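Local coordinates for protein 4-hydroxybutyrate CoA-transferase (Porphyromonas gingivalis, PDB 3D3U) that probably transfers coenzyme A between acyl-CoA thioesters and free carboxylates such as acetate or 4-hydroxybutyrate, at residues T26-G31 with L117-V122; E108-G113 with K143-C148; P150-E155 with S172-I177. All coordinates share one frame; numbering follows the deposited sequence.

Contact 1: residues T26-G31 with L117-V122; sequences TKVVFG and LDVAVV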
ATOM      1  N   THR A  26     -13.249  15.389 -20.058  1.00 20.84           N
ATOM      2  CA  THR A  26     -12.962  13.957 -19.695  1.00 20.59           C
ATOM      3  C   THR A  26     -12.500  13.816 -18.247  1.00 19.89           C
ATOM      4  O   THR A  26     -11.914  14.735 -17.742  1.00 21.69           O
ATOM      5  CB  THR A  26     -11.929  13.322 -20.636  1.00 19.97           C
ATOM      6  OG1 THR A  26     -11.098  14.370 -21.074  1.00 22.62           O
ATOM      7  CG2 THR A  26     -12.572  12.885 -22.008  1.00 23.49           C
ATOM      8  N   LYS A  27     -12.780  12.697 -17.579  1.00 18.30           N
ATOM      9  CA  LYS A  27     -12.137  12.336 -16.336  1.00 16.74           C
ATOM     10  C   LYS A  27     -11.094  11.250 -16.515  1.00 16.46           C
ATOM     11  O   LYS A  27     -11.326  10.299 -17.238  1.00 16.95           O
ATOM     12  CB  LYS A  27     -13.178  11.725 -15.464  1.00 17.33           C
ATOM     13  CG  LYS A  27     -14.359  12.595 -15.394  1.00 17.67           C
ATOM     14  CD  LYS A  27     -15.637  11.797 -15.328  1.00 18.17           C
ATOM     15  CE  LYS A  27     -16.602  12.428 -14.298  1.00 20.52           C
ATOM     16  NZ  LYS A  27     -16.799  13.903 -14.467  1.00 22.18           N
ATOM     17  N   VAL A  28      -9.975  11.316 -15.801  1.00 15.30           N
ATOM     18  CA  VAL A  28      -8.888  10.422 -16.075  1.00 13.17           C
ATOM     19  C   VAL A  28      -8.472   9.905 -14.775  1.00 13.67           C
ATOM     20  O   VAL A  28      -8.711  10.593 -13.782  1.00 14.25           O
ATOM     21  CB  VAL A  28      -7.739  11.193 -16.806  1.00 13.52           C
ATOM     22  CG1 VAL A  28      -8.234  12.519 -17.308  1.00  9.64           C
ATOM     23  CG2 VAL A  28      -6.524  11.366 -16.022  1.00 12.80           C
ATOM     24  N   VAL A  29      -7.837   8.731 -14.738  1.00 13.68           N
ATOM     25  CA  VAL A  29      -7.313   8.156 -13.481  1.00 13.42           C
ATOM     26  C   VAL A  29      -5.847   7.823 -13.721  1.00 14.82           C
ATOM     27  O   VAL A  29      -5.505   7.254 -14.761  1.00 14.92           O
ATOM     28  CB  VAL A  29      -8.142   6.806 -13.060  1.00 14.04           C
ATOM     29  CG1 VAL A  29      -7.422   5.989 -11.995  1.00 13.89           C
ATOM     30  CG2 VAL A  29      -9.589   7.072 -12.560  1.00  9.61           C
ATOM     31  N   PHE A  30      -4.940   8.141 -12.799  1.00 16.24           N
ATOM     32  CA  PHE A  30      -3.499   7.757 -13.028  1.00 15.93           C
ATOM     33  C   PHE A  30      -3.135   6.608 -12.181  1.00 17.61           C
ATOM     34  O   PHE A  30      -3.585   6.529 -11.052  1.00 18.72           O
ATOM     35  CB  PHE A  30      -2.556   8.838 -12.587  1.00 15.13           C
ATOM     36  CG  PHE A  30      -2.553  10.090 -13.470  1.00 16.71           C
ATOM     37  CD1 PHE A  30      -1.785  11.233 -13.071  1.00 13.37           C
ATOM     38  CD2 PHE A  30      -3.251  10.129 -14.689  1.00 14.25           C
ATOM     39  CE1 PHE A  30      -1.728  12.363 -13.800  1.00  7.85           C
ATOM     40  CE2 PHE A  30      -3.165  11.256 -15.467  1.00 14.62           C
ATOM     41  CZ  PHE A  30      -2.410  12.399 -15.015  1.00 15.33           C
ATOM     42  N   GLY A  31      -2.315   5.689 -12.675  1.00 20.63           N
ATOM     43  CA  GLY A  31      -1.918   4.449 -11.876  1.00 23.62           C
ATOM     44  C   GLY A  31      -1.082   4.996 -10.750  1.00 25.45           C
ATOM     45  O   GLY A  31      -0.651   6.198 -10.821  1.00 25.70           O
ATOM     46  N   LEU A 117     -14.718   6.863 -14.984  1.00 21.68           N
ATOM     47  CA  LEU A 117     -13.452   7.037 -15.683  1.00 21.87           C
ATOM     48  C   LEU A 117     -13.598   6.817 -17.188  1.00 22.02           C
ATOM     49  O   LEU A 117     -14.203   5.839 -17.665  1.00 23.52           O
ATOM     50  CB  LEU A 117     -12.414   6.108 -15.032  1.00 21.33           C
ATOM     51  CG  LEU A 117     -11.737   5.026 -15.828  1.00 24.40           C
ATOM     52  CD1 LEU A 117     -10.279   5.212 -15.621  1.00 31.96           C
ATOM     53  CD2 LEU A 117     -12.127   3.634 -15.444  1.00 24.53           C
ATOM     54  N   ASP A 118     -13.045   7.742 -17.930  1.00 21.56           N
ATOM     55  CA  ASP A 118     -13.062   7.657 -19.340  1.00 22.59           C
ATOM     56  C   ASP A 118     -11.718   7.089 -19.900  1.00 21.72           C
ATOM     57  O   ASP A 118     -11.723   6.273 -20.886  1.00 22.08           O
ATOM     58  CB  ASP A 118     -13.299   9.093 -19.884  1.00 24.09           C
ATOM     59  CG  ASP A 118     -14.753   9.550 -19.768  1.00 29.34           C
ATOM     60  OD1 ASP A 118     -15.692   8.681 -19.988  1.00 34.93           O
ATOM     61  OD2 ASP A 118     -15.031  10.763 -19.456  1.00 31.49           O
ATOM     62  N   VAL A 119     -10.596   7.592 -19.339  1.00 19.14           N
ATOM     63  CA  VAL A 119      -9.250   7.171 -19.717  1.00 17.20           C
ATOM     64  C   VAL A 119      -8.457   6.764 -18.478  1.00 15.41           C
ATOM     65  O   VAL A 119      -8.455   7.476 -17.505  1.00 16.54           O
ATOM     66  CB  VAL A 119      -8.454   8.292 -20.543  1.00 17.99           C
ATOM     67  CG1 VAL A 119      -8.980   9.625 -20.312  1.00 17.88           C
ATOM     68  CG2 VAL A 119      -6.907   8.300 -20.266  1.00 13.59           C
ATOM     69  N   ALA A 120      -7.769   5.644 -18.540  1.00 12.24           N
ATOM     70  CA  ALA A 120      -6.880   5.226 -17.497  1.00 10.62           C
ATOM     71  C   ALA A 120      -5.426   5.442 -17.950  1.00  9.86           C
ATOM     72  O   ALA A 120      -5.004   4.884 -18.941  1.00  8.76           O
ATOM     73  CB  ALA A 120      -7.161   3.708 -17.162  1.00  9.97           C
ATOM     74  N   VAL A 121      -4.650   6.251 -17.252  1.00 10.09           N
ATOM     75  CA  VAL A 121      -3.259   6.452 -17.654  1.00 11.02           C
ATOM     76  C   VAL A 121      -2.315   5.706 -16.733  1.00 12.46           C
ATOM     77  O   VAL A 121      -2.199   6.112 -15.621  1.00 14.42           O
ATOM     78  CB  VAL A 121      -2.857   7.912 -17.663  1.00 10.38           C
ATOM     79  CG1 VAL A 121      -1.353   8.089 -17.933  1.00  9.85           C
ATOM     80  CG2 VAL A 121      -3.571   8.517 -18.733  1.00  9.47           C
ATOM     81  N   VAL A 122      -1.643   4.645 -17.193  1.00 12.59           N
ATOM     82  CA  VAL A 122      -0.828   3.782 -16.386  1.00 12.88           C
ATOM     83  C   VAL A 122       0.578   3.667 -16.906  1.00 14.40           C
ATOM     84  O   VAL A 122       0.892   3.949 -18.077  1.00 14.88           O
ATOM     85  CB  VAL A 122      -1.367   2.328 -16.348  1.00 12.79           C
ATOM     86  CG1 VAL A 122      -2.806   2.267 -15.883  1.00 11.51           C
ATOM     87  CG2 VAL A 122      -1.233   1.654 -17.686  1.00 15.12           C
TER
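The Phe30 ring meets Val121 on one face of a parallel strand pair, with Val121 CB coming obliquely to ring atom CD2 at 3.7 Å. Phe30 CG is anti to its carbonyl carbon and beside its N (chi1 -71°), and the two side chains run side by side, pointing the same way. Outside the pair, the His67 ring inclines steeply to the Phe30 ring and Pro37 touches Val121. The Asp118 carboxylate is the second flat group: its OD2 comes within 3.5 Å of Lys27 N, with Thr26 CA and CG2 also beside it. Lys27 NZ remains 6.2 Å from Asp118 OD2, so the opposite charges do not pair.

The strands 27-30 and 119-122 run in the same direction with an angle of 25° between them. Val29 bonds to two residues: its N gives to Val119 O at 3.1 Å, while its O accepts Val121 N at 2.8 Å in a bond nearly straight at hydrogen (166°). Gly31 N to Val121 O (3.0 Å) continues the pattern; at the other end Lys27 O takes Asp118 N (3.2 Å), one residue before the strand proper. Val28 and Val119 share the face of Phe30 and Val121, with CB of Val28 near CG1 of Val119. On the face of Val29 and Ala120, Leu117 turns its CD1 to Val29 CG2 at 3.6 Å, the side chains crossing at about a right angle.

This is the centre of the six-stranded parallel sheet of the N-terminal domain, whose sequence family belongs to the Rossmann clan. The bonds satisfy N and O of both Val29 and Val121 in a buried, mostly valine setting. Polarity is concentrated at the start of the pair, where Asp118 and Lys27 are partly exposed.

Contact 2: residues E108-G113 with K143-C148; sequences ELFRQG and KAAAEC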
ATOM      1  N   GLU A 108     -14.008  -0.714  -6.651  1.00 18.93           N
ATOM      2  CA  GLU A 108     -15.475  -0.491  -6.870  1.00 20.48           C
ATOM      3  C   GLU A 108     -15.936   0.939  -7.339  1.00 20.01           C
ATOM      4  O   GLU A 108     -16.991   1.120  -7.917  1.00 19.49           O
ATOM      5  CB  GLU A 108     -16.250  -0.835  -5.597  1.00 20.61           C
ATOM      6  CG  GLU A 108     -17.378  -1.835  -5.799  1.00 25.10           C
ATOM      7  CD  GLU A 108     -16.906  -3.229  -6.216  1.00 24.03           C
ATOM      8  OE1 GLU A 108     -15.680  -3.446  -6.051  1.00 23.17           O
ATOM      9  OE2 GLU A 108     -17.764  -4.069  -6.699  1.00 19.42           O
ATOM     10  N   LEU A 109     -15.159   1.971  -7.075  1.00 19.15           N
ATOM     11  CA  LEU A 109     -15.548   3.258  -7.593  1.00 18.15           C
ATOM     12  C   LEU A 109     -15.631   3.245  -9.122  1.00 18.39           C
ATOM     13  O   LEU A 109     -16.556   3.799  -9.735  1.00 19.79           O
ATOM     14  CB  LEU A 109     -14.527   4.320  -7.132  1.00 18.32           C
ATOM     15  CG  LEU A 109     -14.863   5.314  -5.977  1.00 13.74           C
ATOM     16  CD1 LEU A 109     -15.906   4.824  -4.893  1.00  5.50           C
ATOM     17  CD2 LEU A 109     -13.541   5.533  -5.445  1.00  7.55           C
ATOM     18  N   PHE A 110     -14.656   2.617  -9.749  1.00 17.00           N
ATOM     19  CA  PHE A 110     -14.738   2.328 -11.175  1.00 15.01           C
ATOM     20  C   PHE A 110     -15.773   1.223 -11.566  1.00 15.12           C
ATOM     21  O   PHE A 110     -16.574   1.418 -12.451  1.00 15.21           O
ATOM     22  CB  PHE A 110     -13.353   2.024 -11.676  1.00 14.03           C
ATOM     23  CG  PHE A 110     -12.266   2.826 -10.973  1.00 13.77           C
ATOM     24  CD1 PHE A 110     -12.382   4.242 -10.816  1.00 14.11           C
ATOM     25  CD2 PHE A 110     -11.127   2.208 -10.494  1.00 10.22           C
ATOM     26  CE1 PHE A 110     -11.355   4.971 -10.164  1.00 10.69           C
ATOM     27  CE2 PHE A 110     -10.056   2.978  -9.838  1.00  9.50           C
ATOM     28  CZ  PHE A 110     -10.201   4.322  -9.670  1.00 10.95           C
ATOM     29  N   ARG A 111     -15.766   0.086 -10.889  1.00 15.13           N
ATOM     30  CA  ARG A 111     -16.430  -1.061 -11.344  1.00 15.28           C
ATOM     31  C   ARG A 111     -17.846  -0.823 -11.043  1.00 16.62           C
ATOM     32  O   ARG A 111     -18.567  -1.736 -10.863  1.00 19.94           O
ATOM     33  CB  ARG A 111     -15.977  -2.235 -10.530  1.00 14.02           C
ATOM     34  CG  ARG A 111     -14.998  -2.996 -11.248  1.00 18.60           C
ATOM     35  CD  ARG A 111     -14.601  -4.437 -10.710  1.00 26.87           C
ATOM     36  NE  ARG A 111     -13.125  -4.533 -10.878  1.00 37.30           N
ATOM     37  CZ  ARG A 111     -12.259  -5.517 -10.468  1.00 40.61           C
ATOM     38  NH1 ARG A 111     -12.748  -6.656  -9.935  1.00 43.89           N
ATOM     39  NH2 ARG A 111     -10.899  -5.354 -10.617  1.00 33.22           N
ATOM     40  N   GLN A 112     -18.283   0.402 -10.899  1.00 17.88           N
ATOM     41  CA  GLN A 112     -19.667   0.665 -10.378  1.00 17.82           C
ATOM     42  C   GLN A 112     -20.038   2.102 -10.819  1.00 17.31           C
ATOM     43  O   GLN A 112     -21.138   2.573 -10.643  1.00 15.36           O
ATOM     44  CB  GLN A 112     -19.579   0.542  -8.872  1.00 17.77           C
ATOM     45  CG  GLN A 112     -20.780   0.462  -8.115  1.00 24.26           C
ATOM     46  CD  GLN A 112     -20.793  -0.830  -7.277  1.00 35.06           C
ATOM     47  OE1 GLN A 112     -20.621  -0.833  -6.029  1.00 37.92           O
ATOM     48  NE2 GLN A 112     -20.958  -1.950  -7.978  1.00 39.62           N
ATOM     49  N   GLY A 113     -19.059   2.790 -11.406  1.00 16.69           N
ATOM     50  CA  GLY A 113     -19.344   4.033 -11.918  1.00 18.47           C
ATOM     51  C   GLY A 113     -19.469   5.173 -10.904  1.00 19.78           C
ATOM     52  O   GLY A 113     -19.743   6.308 -11.305  1.00 18.83           O
ATOM     53  N   LYS A 143      -5.077  -1.633 -11.910  1.00 17.42           N
ATOM     54  CA  LYS A 143      -5.439  -2.515 -12.975  1.00 17.24           C
ATOM     55  C   LYS A 143      -6.949  -2.519 -13.175  1.00 19.48           C
ATOM     56  O   LYS A 143      -7.455  -2.672 -14.343  1.00 20.96           O
ATOM     57  CB  LYS A 143      -4.978  -3.893 -12.648  1.00 18.19           C
ATOM     58  CG  LYS A 143      -5.624  -5.008 -13.369  1.00 16.62           C
ATOM     59  CD  LYS A 143      -4.773  -6.204 -13.231  1.00 17.82           C
ATOM     60  CE  LYS A 143      -4.951  -7.146 -14.393  1.00 18.92           C
ATOM     61  NZ  LYS A 143      -6.164  -7.965 -14.236  1.00 22.90           N
ATOM     62  N   ALA A 144      -7.699  -2.381 -12.076  1.00 19.01           N
ATOM     63  CA  ALA A 144      -9.123  -2.286 -12.214  1.00 18.19           C
ATOM     64  C   ALA A 144      -9.506  -1.089 -13.071  1.00 18.75           C
ATOM     65  O   ALA A 144     -10.455  -1.103 -13.856  1.00 20.71           O
ATOM     66  CB  ALA A 144      -9.689  -2.141 -10.928  1.00 19.18           C
ATOM     67  N   ALA A 145      -8.808  -0.001 -12.894  1.00 19.25           N
ATOM     68  CA  ALA A 145      -9.069   1.209 -13.676  1.00 18.85           C
ATOM     69  C   ALA A 145      -8.838   0.888 -15.143  1.00 18.61           C
ATOM     70  O   ALA A 145      -9.765   1.118 -15.952  1.00 17.90           O
ATOM     71  CB  ALA A 145      -8.139   2.339 -13.214  1.00 18.76           C
ATOM     72  N   ALA A 146      -7.637   0.339 -15.471  1.00 17.80           N
ATOM     73  CA  ALA A 146      -7.323  -0.047 -16.882  1.00 18.04           C
ATOM     74  C   ALA A 146      -8.456  -0.891 -17.455  1.00 18.51           C
ATOM     75  O   ALA A 146      -8.952  -0.613 -18.571  1.00 19.27           O
ATOM     76  CB  ALA A 146      -6.026  -0.701 -17.062  1.00 15.61           C
ATOM     77  N   GLU A 147      -8.948  -1.830 -16.667  1.00 19.41           N
ATOM     78  CA  GLU A 147     -10.112  -2.615 -17.120  1.00 21.68           C
ATOM     79  C   GLU A 147     -11.430  -1.876 -17.334  1.00 20.89           C
ATOM     80  O   GLU A 147     -12.268  -2.417 -17.959  1.00 19.85           O
ATOM     81  CB  GLU A 147     -10.420  -3.776 -16.163  1.00 23.11           C
ATOM     82  CG  GLU A 147      -9.718  -5.063 -16.412  1.00 24.22           C
ATOM     83  CD  GLU A 147      -9.515  -5.789 -15.108  1.00 29.86           C
ATOM     84  OE1 GLU A 147      -8.395  -6.329 -15.007  1.00 35.07           O
ATOM     85  OE2 GLU A 147     -10.418  -5.835 -14.191  1.00 30.64           O
ATOM     86  N   CYS A 148     -11.629  -0.709 -16.757  1.00 22.37           N
ATOM     87  CA  CYS A 148     -12.954  -0.044 -16.786  1.00 24.38           C
ATOM     88  C   CYS A 148     -12.983   1.232 -17.669  1.00 24.22           C
ATOM     89  O   CYS A 148     -13.999   1.913 -17.754  1.00 25.63           O
ATOM     90  CB  CYS A 148     -13.413   0.262 -15.339  1.00 23.85           C
ATOM     91  SG  CYS A 148     -14.166  -1.173 -14.499  1.00 31.79           S
TER
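Phe110 brings ring atoms CD2 and CE2 to the helix at Ala145: CD2 comes 3.9 Å from Ala145 CA, which approaches the ring obliquely, and CE2 reaches Ala145 CB at 3.9 Å. Its CB meets Cys148 CB one turn further on, at 4.1 Å. Val29, on the neighbouring strand 27-30, touches both Phe110 and Ala145, so the ring is also packed against the sheet.

Arg111 follows the outer margin of the same helix. Its CG passes Cys148 SG at 3.8 Å, and the chain bends at chi3 (-139°), which sets NE. NH2 lies 3.4 Å from Ala144 CB, which is at the edge of the guanidinium, near its plane. Glu147 OE2 is 3.6 Å from Arg111 NH2, but it stands well out of the guanidinium plane, and the two flat groups are 43° apart. This is a long salt bridge of charges alone. The firmer partner of Glu147 is Lys143 NZ, 2.9 Å from OE1, while Arg111 NH2 forms a salt bridge with Asp293.

Helix 142-148 is thus joined to the end of helix 106-110 by apolar contacts inside and a charge network outside. Asp293 is the stronger partner of Arg111, and Glu147, already bridged to Lys143, probably adds only a weaker electrostatic attraction.

Contact 3: residues P150-E155 with S172-I177; sequences PVVVAE and SKLTHI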
ATOM      1  N   PRO A 150     -12.621   2.808 -21.362  1.00 25.66           N
ATOM      2  CA  PRO A 150     -12.552   2.630 -22.844  1.00 24.43           C
ATOM      3  C   PRO A 150     -11.299   3.166 -23.533  1.00 23.53           C
ATOM      4  O   PRO A 150     -11.143   2.891 -24.710  1.00 25.61           O
ATOM      5  CB  PRO A 150     -13.782   3.399 -23.380  1.00 22.89           C
ATOM      6  CG  PRO A 150     -14.254   4.307 -22.296  1.00 23.95           C
ATOM      7  CD  PRO A 150     -13.763   3.708 -21.003  1.00 26.29           C
ATOM      8  N   VAL A 151     -10.444   3.949 -22.880  1.00 21.29           N
ATOM      9  CA  VAL A 151      -9.223   4.412 -23.541  1.00 17.99           C
ATOM     10  C   VAL A 151      -8.192   4.262 -22.475  1.00 18.46           C
ATOM     11  O   VAL A 151      -8.354   4.811 -21.337  1.00 19.48           O
ATOM     12  CB  VAL A 151      -9.292   5.910 -23.816  1.00 17.33           C
ATOM     13  CG1 VAL A 151      -7.931   6.492 -24.239  1.00 14.93           C
ATOM     14  CG2 VAL A 151     -10.313   6.217 -24.792  1.00 13.48           C
ATOM     15  N   VAL A 152      -7.117   3.575 -22.810  1.00 16.17           N
ATOM     16  CA  VAL A 152      -6.044   3.324 -21.851  1.00 13.98           C
ATOM     17  C   VAL A 152      -4.685   3.834 -22.376  1.00 14.89           C
ATOM     18  O   VAL A 152      -4.153   3.372 -23.414  1.00 14.57           O
ATOM     19  CB  VAL A 152      -5.943   1.797 -21.629  1.00 12.99           C
ATOM     20  CG1 VAL A 152      -4.873   1.455 -20.614  1.00 12.19           C
ATOM     21  CG2 VAL A 152      -7.212   1.324 -21.218  1.00  9.30           C
ATOM     22  N   VAL A 153      -4.081   4.764 -21.665  1.00 15.48           N
ATOM     23  CA  VAL A 153      -2.818   5.289 -22.152  1.00 17.02           C
ATOM     24  C   VAL A 153      -1.652   4.670 -21.355  1.00 18.29           C
ATOM     25  O   VAL A 153      -1.515   4.951 -20.189  1.00 19.12           O
ATOM     26  CB  VAL A 153      -2.830   6.767 -21.987  1.00 16.72           C
ATOM     27  CG1 VAL A 153      -1.554   7.354 -22.538  1.00 18.64           C
ATOM     28  CG2 VAL A 153      -4.057   7.375 -22.688  1.00 18.16           C
ATOM     29  N   ALA A 154      -0.808   3.839 -21.941  1.00 18.91           N
ATOM     30  CA  ALA A 154       0.177   3.192 -21.116  1.00 19.52           C
ATOM     31  C   ALA A 154       1.570   3.713 -21.472  1.00 20.86           C
ATOM     32  O   ALA A 154       1.910   3.693 -22.659  1.00 22.16           O
ATOM     33  CB  ALA A 154       0.148   1.777 -21.363  1.00 19.46           C
ATOM     34  N   GLU A 155       2.384   4.136 -20.498  1.00 19.73           N
ATOM     35  CA  GLU A 155       3.704   4.523 -20.824  1.00 21.58           C
ATOM     36  C   GLU A 155       4.420   3.248 -20.746  1.00 19.47           C
ATOM     37  O   GLU A 155       4.448   2.598 -19.740  1.00 19.01           O
ATOM     38  CB  GLU A 155       4.289   5.441 -19.758  1.00 22.03           C
ATOM     39  CG  GLU A 155       3.710   6.848 -19.637  1.00 26.27           C
ATOM     40  CD  GLU A 155       4.293   7.698 -18.431  1.00 30.22           C
ATOM     41  OE1 GLU A 155       3.687   8.809 -18.137  1.00 42.45           O
ATOM     42  OE2 GLU A 155       5.356   7.351 -17.770  1.00 37.34           O
ATOM     43  N   SER A 172      -2.932  -5.329 -26.963  1.00 24.61           N
ATOM     44  CA  SER A 172      -4.096  -4.939 -27.684  1.00 25.07           C
ATOM     45  C   SER A 172      -5.103  -4.109 -26.872  1.00 24.49           C
ATOM     46  O   SER A 172      -5.912  -3.465 -27.468  1.00 25.60           O
ATOM     47  CB  SER A 172      -4.667  -6.075 -28.604  1.00 26.28           C
ATOM     48  OG  SER A 172      -5.105  -7.283 -27.946  1.00 30.35           O
ATOM     49  N   LYS A 173      -4.991  -4.015 -25.544  1.00 23.99           N
ATOM     50  CA  LYS A 173      -5.968  -3.211 -24.717  1.00 23.35           C
ATOM     51  C   LYS A 173      -5.493  -1.762 -24.499  1.00 22.52           C
ATOM     52  O   LYS A 173      -6.154  -0.904 -23.838  1.00 23.10           O
ATOM     53  CB  LYS A 173      -6.329  -3.936 -23.367  1.00 22.36           C
ATOM     54  CG  LYS A 173      -6.689  -5.466 -23.534  1.00 22.97           C
ATOM     55  CD  LYS A 173      -7.894  -5.748 -24.610  1.00 20.95           C
ATOM     56  CE  LYS A 173      -7.970  -7.213 -25.073  1.00 25.64           C
ATOM     57  NZ  LYS A 173      -7.672  -8.469 -24.071  1.00 24.64           N
ATOM     58  N   LEU A 174      -4.332  -1.501 -25.068  1.00 21.22           N
ATOM     59  CA  LEU A 174      -3.708  -0.199 -24.999  1.00 20.49           C
ATOM     60  C   LEU A 174      -4.031   0.628 -26.231  1.00 21.14           C
ATOM     61  O   LEU A 174      -3.861   0.181 -27.326  1.00 21.36           O
ATOM     62  CB  LEU A 174      -2.191  -0.387 -24.879  1.00 20.44           C
ATOM     63  CG  LEU A 174      -1.578  -0.700 -23.494  1.00 16.86           C
ATOM     64  CD1 LEU A 174      -2.426  -1.560 -22.703  1.00 12.70           C
ATOM     65  CD2 LEU A 174      -0.170  -1.306 -23.606  1.00 17.70           C
ATOM     66  N   THR A 175      -4.554   1.820 -26.031  1.00 22.22           N
ATOM     67  CA  THR A 175      -4.953   2.705 -27.131  1.00 23.00           C
ATOM     68  C   THR A 175      -3.801   3.514 -27.669  1.00 23.14           C
ATOM     69  O   THR A 175      -3.718   3.710 -28.866  1.00 23.72           O
ATOM     70  CB  THR A 175      -5.937   3.733 -26.603  1.00 22.65           C
ATOM     71  OG1 THR A 175      -6.927   3.053 -25.858  1.00 25.26           O
ATOM     72  CG2 THR A 175      -6.718   4.355 -27.684  1.00 21.90           C
ATOM     73  N   HIS A 176      -3.000   4.085 -26.766  1.00 23.01           N
ATOM     74  CA  HIS A 176      -1.856   4.882 -27.126  1.00 23.07           C
ATOM     75  C   HIS A 176      -0.698   4.373 -26.268  1.00 22.90           C
ATOM     76  O   HIS A 176      -0.877   4.101 -25.048  1.00 24.29           O
ATOM     77  CB  HIS A 176      -2.103   6.378 -26.886  1.00 23.81           C
ATOM     78  CG  HIS A 176      -3.407   6.894 -27.438  1.00 27.13           C
ATOM     79  ND1 HIS A 176      -4.567   6.968 -26.681  1.00 29.55           N
ATOM     80  CD2 HIS A 176      -3.721   7.397 -28.658  1.00 30.13           C
ATOM     81  CE1 HIS A 176      -5.544   7.457 -27.422  1.00 30.17           C
ATOM     82  NE2 HIS A 176      -5.059   7.736 -28.625  1.00 30.24           N
ATOM     83  N   ILE A 177       0.471   4.184 -26.894  1.00 20.90           N
ATOM     84  CA  ILE A 177       1.611   3.679 -26.155  1.00 18.66           C
ATOM     85  C   ILE A 177       2.656   4.717 -26.276  1.00 18.39           C
ATOM     86  O   ILE A 177       2.943   5.168 -27.367  1.00 18.22           O
ATOM     87  CB  ILE A 177       2.142   2.367 -26.809  1.00 19.00           C
ATOM     88  CG1 ILE A 177       1.200   1.231 -26.557  1.00 11.91           C
ATOM     89  CG2 ILE A 177       3.587   1.961 -26.313  1.00 18.55           C
ATOM     90  CD1 ILE A 177       1.496   0.238 -27.508  1.00  9.72           C
TER
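Strands 151-155 and 176-177 pair in parallel, with Val153 opposite His176 at a CA separation of 5.1 Å and Ala154 opposite Ile177. Ala154 N gives a hydrogen bond to His176 O at 3.1 Å, met nearly head-on by the carbonyl, and Ile177 CA makes a weaker C-H...O contact with Ala154 O.

Before His176 the regular pattern gives way to Thr175, which grips both polar atoms of Val152. Its N donates to Val152 O (3.1 Å, C=O...N angle 147°, in the carbonyl plane), and its OG1 accepts Val152 N, also at 3.1 Å and 163° at the hydrogen. The torsion explains the second bond: OG1 sits beside Thr175's own N and anti to its carbonyl carbon (chi1 -48°), on the side where Val152 lies. The side-chain oxygen takes the place a main-chain carbonyl would have in a continued strand; Leu174 O instead has a weak hydrogen bond from Arg10.

Side chains divide between the two faces. Ala154 CB rests on Leu174 CG at 3.7 Å, and Val152 lays its CB against Lys173 O at 3.5 Å, with CG2 close to the same oxygen. On the other face the His176 ring has Val151 CG1 at its edge, 4.1 Å from CE1, and Val153 CG2 obliquely near ND1 at 4.0 Å. Ala17 and Ser21 of helix 14-21 also touch this histidine.

Strand 176-180 is the last of the parallel sheet within this chain. The geometry implies that a threonine side chain satisfies Val152 N just where the edge strand has yet to begin.

From the N terminus, after two helices, strand 27-30 is the first strand, and contact 1 closes a loop of 85 residues when 117-122 lines up beside it. Contact 2 crosses this closure: 108-113 precedes 117-122, inside the loop of contact 1, and its partner 143-148 comes after 117-122, closing a loop of 29 residues. Their centres lie 10 Å apart. Contact 3 follows in series, closing 16 residues between 150-155 and 172-177. Strand 151-157 adjoins 119-125, with probable hydrogen bonds from Val153 and Glu155 to Ala120 and Val122. Four adjacent strands are tied into one sheet, with helix 142-148 and the end of helix 106-110 packed on the face of Val29.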